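Local atomic coordinates of protein HTP-2 (Caenorhabditis elegans, PDB entry 4TZM), a protein that binds a closure motif of the axis protein HTP-3 through its HORMA domain and probably helps assemble the meiotic chromosome axis. Residues A[77-82]-A[87-92]; A[208-211]-A[215-218]. All coordinates share one frame; numbering follows the deposited sequence.

How the interactions relate
Interaction 1 joins the end of strand 75-79 to the start of helix 84-102, and interaction 2 joins the loop before strand 214-217 to that strand. Their centres lie 22 Å apart, and their nearest atoms, about 5 Å apart, do not touch. Helix 84-102 connects them. Its first turns carry Ala90 and Ile89 of interaction 1, and its later residues Ala95 and Ala99 receive Ile211 from segment 208-211. The bound HTP-3 peptide meets both regions. It packs on Gln88 and Leu92 of segment 87-92. At interaction 2 it pairs as a strand with 215-217, and a basic side chain of the peptide forms a salt bridge with Asp216.

Interaction 1: A[77-82]-A[87-92]; sequences MTLSFK and HQIAQL
Phe81 meets His87 in an edge-to-face (T-shaped) aromatic pair, with ring centres 5.2 Å apart and planes at 80°. The edge of the phenyl ring comes over one face of the imidazole. Phe81 CD1 stands 3.5 Å from His87 CD2 and sits toward the rim of that face. The imidazole reaches this position with CG anti to the backbone N of His87 (chi1 -169°). Its ND1 also lies 3.2 Å from the backbone O of Phe81. The next atom of the phenyl ring, Phe81 CE1, approaches Ala90 CB obliquely at 3.7 Å, about one helical turn further on. A lysine in place of His87 would probably leave the edge of Phe81 without its aromatic face and let the phenyl ring turn more freely.

Leu79 makes the deeper part of the contact. Its CD1 touches Ile89 CG2 at 3.6 Å, and the two side chains cross at about a right angle. Leu79, Ile89 and Ala90 are buried, whereas Phe81 is exposed. Within the HORMA domain, a short loop leads from strand 75-79 into helix 84-102, and the helix packs back against the strand end.

Further out, Leu60 touches both Leu79 and Ile89. Helix 35-56 holds the strand end by two hydrogen bonds: Tyr47 OH bonds to Leu79 O, and Leu79 N bonds to Ser51 OG. Tyr47 also packs on Ala90.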
loop_
_atom_site.group_PDB
_atom_site.type_symbol
_atom_site.label_atom_id
_atom_site.label_comp_id
_atom_site.label_asym_id
_atom_site.label_seq_id
_atom_site.Cartn_x
_atom_site.Cartn_y
_atom_site.Cartn_z
ATOM N N MET A 77 11.949 -6.523 -3.198
ATOM C CA MET A 77 11.737 -7.809 -2.545
ATOM C C MET A 77 10.266 -7.992 -2.176
ATOM O O MET A 77 9.727 -7.247 -1.360
ATOM C CB MET A 77 12.616 -7.930 -1.297
ATOM C CG MET A 77 14.111 -7.769 -1.558
ATOM S SD MET A 77 14.783 -8.978 -2.720
ATOM C CE MET A 77 14.763 -10.471 -1.731
ATOM N N THR A 78 9.618 -8.980 -2.789
ATOM C CA THR A 78 8.221 -9.297 -2.489
ATOM C C THR A 78 8.117 -10.558 -1.640
ATOM O O THR A 78 8.899 -11.492 -1.817
ATOM C CB THR A 78 7.390 -9.499 -3.771
ATOM O OG1 THR A 78 7.929 -10.593 -4.526
ATOM C CG2 THR A 78 7.393 -8.231 -4.618
ATOM N N LEU A 79 7.151 -10.584 -0.726
ATOM C CA LEU A 79 6.961 -11.729 0.161
ATOM C C LEU A 79 6.801 -13.025 -0.634
ATOM O O LEU A 79 6.108 -13.056 -1.652
ATOM C CB LEU A 79 5.751 -11.501 1.072
ATOM C CG LEU A 79 5.952 -10.509 2.225
ATOM C CD1 LEU A 79 4.615 -10.034 2.770
ATOM C CD2 LEU A 79 6.792 -11.130 3.337
ATOM N N SER A 80 7.461 -14.084 -0.176
ATOM C CA SER A 80 7.466 -15.357 -0.890
ATOM C C SER A 80 6.322 -16.257 -0.435
ATOM O O SER A 80 6.080 -16.408 0.763
ATOM C CB SER A 80 8.805 -16.071 -0.697
ATOM O OG SER A 80 8.842 -17.285 -1.426
ATOM N N PHE A 81 5.625 -16.854 -1.398
ATOM C CA PHE A 81 4.481 -17.709 -1.101
ATOM C C PHE A 81 4.904 -19.129 -0.733
ATOM O O PHE A 81 4.075 -19.940 -0.326
ATOM C CB PHE A 81 3.518 -17.742 -2.290
ATOM C CG PHE A 81 2.745 -16.468 -2.478
ATOM C CD1 PHE A 81 1.558 -16.255 -1.796
ATOM C CD2 PHE A 81 3.205 -15.478 -3.335
ATOM C CE1 PHE A 81 0.842 -15.080 -1.963
ATOM C CE2 PHE A 81 2.495 -14.306 -3.506
ATOM C CZ PHE A 81 1.312 -14.106 -2.819
ATOM N N LYS A 82 6.193 -19.423 -0.881
ATOM C CA LYS A 82 6.733 -20.729 -0.516
ATOM C C LYS A 82 7.039 -20.795 0.980
ATOM O O LYS A 82 6.879 -21.840 1.610
ATOM C CB LYS A 82 7.990 -21.041 -1.333
ATOM C CG LYS A 82 7.722 -21.313 -2.808
ATOM C CD LYS A 82 9.015 -21.333 -3.613
ATOM C CE LYS A 82 8.739 -21.386 -5.111
ATOM N NZ LYS A 82 9.956 -21.085 -5.920
ATOM N N HIS A 87 3.801 -16.254 3.559
ATOM C CA HIS A 87 2.549 -16.507 2.855
ATOM C C HIS A 87 1.339 -16.022 3.666
ATOM O O HIS A 87 0.380 -15.486 3.108
ATOM C CB HIS A 87 2.424 -18.004 2.538
ATOM C CG HIS A 87 1.309 -18.345 1.597
ATOM N ND1 HIS A 87 1.165 -19.599 1.041
ATOM C CD2 HIS A 87 0.285 -17.603 1.117
ATOM C CE1 HIS A 87 0.100 -19.614 0.261
ATOM N NE2 HIS A 87 -0.453 -18.415 0.290
ATOM N N GLN A 88 1.398 -16.198 4.983
ATOM C CA GLN A 88 0.309 -15.795 5.869
ATOM C C GLN A 88 0.177 -14.277 5.910
ATOM O O GLN A 88 -0.927 -13.745 6.001
ATOM C CB GLN A 88 0.542 -16.349 7.276
ATOM C CG GLN A 88 -0.597 -16.140 8.269
ATOM C CD GLN A 88 -0.350 -16.865 9.588
ATOM O OE1 GLN A 88 0.736 -17.402 9.826
ATOM N NE2 GLN A 88 -1.361 -16.886 10.448
ATOM N N ILE A 89 1.307 -13.581 5.845
ATOM C CA ILE A 89 1.300 -12.125 5.766
ATOM C C ILE A 89 0.733 -11.659 4.426
ATOM O O ILE A 89 -0.068 -10.725 4.379
ATOM C CB ILE A 89 2.707 -11.543 5.967
ATOM C CG1 ILE A 89 3.226 -11.902 7.358
ATOM C CG2 ILE A 89 2.677 -10.034 5.784
ATOM C CD1 ILE A 89 4.716 -12.035 7.436
ATOM N N ALA A 90 1.134 -12.310 3.338
ATOM C CA ALA A 90 0.631 -11.936 2.016
ATOM C C ALA A 90 -0.890 -12.056 1.949
ATOM O O ALA A 90 -1.555 -11.244 1.302
ATOM C CB ALA A 90 1.281 -12.790 0.933
ATOM N N GLN A 91 -1.437 -13.062 2.626
ATOM C CA GLN A 91 -2.882 -13.255 2.649
ATOM C C GLN A 91 -3.582 -12.148 3.423
ATOM O O GLN A 91 -4.657 -11.705 3.028
ATOM C CB GLN A 91 -3.229 -14.632 3.223
ATOM C CG GLN A 91 -3.099 -15.742 2.197
ATOM C CD GLN A 91 -3.836 -17.003 2.598
ATOM O OE1 GLN A 91 -4.624 -16.999 3.542
ATOM N NE2 GLN A 91 -3.584 -18.094 1.880
ATOM N N LEU A 92 -2.960 -11.706 4.511
ATOM C CA LEU A 92 -3.389 -10.500 5.201
ATOM C C LEU A 92 -3.540 -9.361 4.203
ATOM O O LEU A 92 -4.587 -8.721 4.128
ATOM C CB LEU A 92 -2.389 -10.102 6.285
ATOM C CG LEU A 92 -2.303 -10.974 7.527
ATOM C CD1 LEU A 92 -1.187 -10.467 8.418
ATOM C CD2 LEU A 92 -3.630 -10.938 8.259
#

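Interaction 2: A[208-211]-A[215-218]; sequences NFRI and DDSS
Arg210 and Asp216 are the closest backbone pair, their CA atoms 7.8 Å apart, and the side chains bridge this gap. The Arg210 side chain leaves its CA toward strand 214-217. With CG anti to the backbone N (chi1 -176°), the CG and CD methylenes run past Asp216 OD1. Arg210 CD lies 3.4 Å from Asp216 OD1, and Arg210 CG lies 3.6 Å from the same oxygen. This is a contact of methylenes with a carboxylate oxygen.

The bend at chi3 (62°) then carries the guanidinium off to Phe214 and Asp215. NH1 has its hydrogen bond with the backbone O of Phe214, the first residue of the strand. This bond ties the arginine end to the start of the strand. The guanidinium also comes near Asp215, whose CB points away but whose carboxylate comes back nearer. The two side chains run side by side, with guanidinium and carboxylate planes 42° apart. Arg210 NH1 is 4.2 Å from Asp215 OD1, too far for a salt bridge. The oxygen also lies well out of the guanidinium plane, so only the opposite charges act between them.

Asp216 OD2 forms its salt bridge outside the two segments, with a basic side chain of the bound peptide. Residues 215-217 pair with a peptide strand in an antiparallel ladder, consistent with closure-motif capture in HORMA domains.

The contact lies on the surface. Behind it, segment 208-211 is fixed to strand 193-201 by the hydrogen bond between Ile211 N and Tyr201 OH, while Ile211 packs on Ala95 and Ala99 of helix 84-102.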
loop_
_atom_site.group_PDB
_atom_site.type_symbol
_atom_site.label_atom_id
_atom_site.label_comp_id
_atom_site.label_asym_id
_atom_site.label_seq_id
_atom_site.Cartn_x
_atom_site.Cartn_y
_atom_site.Cartn_z
ATOM N N ASN A 208 -21.525 -6.632 9.507
ATOM C CA ASN A 208 -21.262 -8.062 9.356
ATOM C C ASN A 208 -20.078 -8.349 8.431
ATOM O O ASN A 208 -19.536 -9.456 8.428
ATOM C CB ASN A 208 -22.511 -8.791 8.846
ATOM C CG ASN A 208 -22.877 -8.401 7.428
ATOM O OD1 ASN A 208 -22.803 -7.233 7.056
ATOM N ND2 ASN A 208 -23.272 -9.385 6.626
ATOM N N PHE A 209 -19.674 -7.351 7.651
ATOM C CA PHE A 209 -18.505 -7.493 6.789
ATOM C C PHE A 209 -17.227 -7.331 7.598
ATOM O O PHE A 209 -17.014 -6.304 8.237
ATOM C CB PHE A 209 -18.533 -6.474 5.647
ATOM C CG PHE A 209 -17.288 -6.484 4.800
ATOM C CD1 PHE A 209 -17.152 -7.390 3.760
ATOM C CD2 PHE A 209 -16.249 -5.596 5.051
ATOM C CE1 PHE A 209 -16.004 -7.409 2.980
ATOM C CE2 PHE A 209 -15.098 -5.610 4.277
ATOM C CZ PHE A 209 -14.975 -6.518 3.240
ATOM N N ARG A 210 -16.373 -8.347 7.567
ATOM C CA ARG A 210 -15.098 -8.279 8.264
ATOM C C ARG A 210 -13.988 -8.795 7.367
ATOM O O ARG A 210 -14.153 -9.794 6.667
ATOM C CB ARG A 210 -15.143 -9.076 9.568
ATOM C CG ARG A 210 -13.874 -8.968 10.399
ATOM C CD ARG A 210 -13.944 -9.839 11.641
ATOM N NE ARG A 210 -14.069 -11.257 11.314
ATOM C CZ ARG A 210 -13.037 -12.066 11.096
ATOM N NH1 ARG A 210 -11.797 -11.598 11.163
ATOM N NH2 ARG A 210 -13.244 -13.344 10.805
ATOM N N ILE A 211 -12.856 -8.106 7.379
ATOM C CA ILE A 211 -11.735 -8.523 6.561
ATOM C C ILE A 211 -11.035 -9.710 7.225
ATOM O O ILE A 211 -10.741 -9.686 8.424
ATOM C CB ILE A 211 -10.770 -7.352 6.318
ATOM C CG1 ILE A 211 -11.516 -6.242 5.566
ATOM C CG2 ILE A 211 -9.553 -7.809 5.529
ATOM C CD1 ILE A 211 -10.764 -4.943 5.458
ATOM N N ASP A 215 -9.145 -9.034 13.334
ATOM C CA ASP A 215 -10.150 -8.988 14.388
ATOM C C ASP A 215 -10.550 -7.539 14.641
ATOM O O ASP A 215 -9.708 -6.643 14.587
ATOM C CB ASP A 215 -9.617 -9.620 15.677
ATOM C CG ASP A 215 -8.910 -10.937 15.430
ATOM O OD1 ASP A 215 -9.367 -11.692 14.544
ATOM O OD2 ASP A 215 -7.900 -11.217 16.113
ATOM N N ASP A 216 -11.830 -7.310 14.922
ATOM C CA ASP A 216 -12.326 -5.956 15.155
ATOM C C ASP A 216 -11.693 -5.326 16.390
ATOM O O ASP A 216 -11.311 -6.022 17.331
ATOM C CB ASP A 216 -13.851 -5.955 15.287
ATOM C CG ASP A 216 -14.550 -5.943 13.940
ATOM O OD1 ASP A 216 -14.723 -7.029 13.348
ATOM O OD2 ASP A 216 -14.927 -4.847 13.474
ATOM N N SER A 217 -11.583 -4.003 16.373
ATOM C CA SER A 217 -10.920 -3.274 17.448
ATOM C C SER A 217 -11.535 -1.896 17.652
ATOM O O SER A 217 -11.997 -1.260 16.703
ATOM C CB SER A 217 -9.425 -3.136 17.150
ATOM O OG SER A 217 -8.773 -2.328 18.115
ATOM N N SER A 218 -11.539 -1.443 18.900
ATOM C CA SER A 218 -11.988 -0.098 19.230
ATOM C C SER A 218 -10.791 0.842 19.321
ATOM O O SER A 218 -10.902 1.962 19.821
ATOM C CB SER A 218 -12.769 -0.101 20.544
ATOM O OG SER A 218 -12.049 -0.770 21.565
#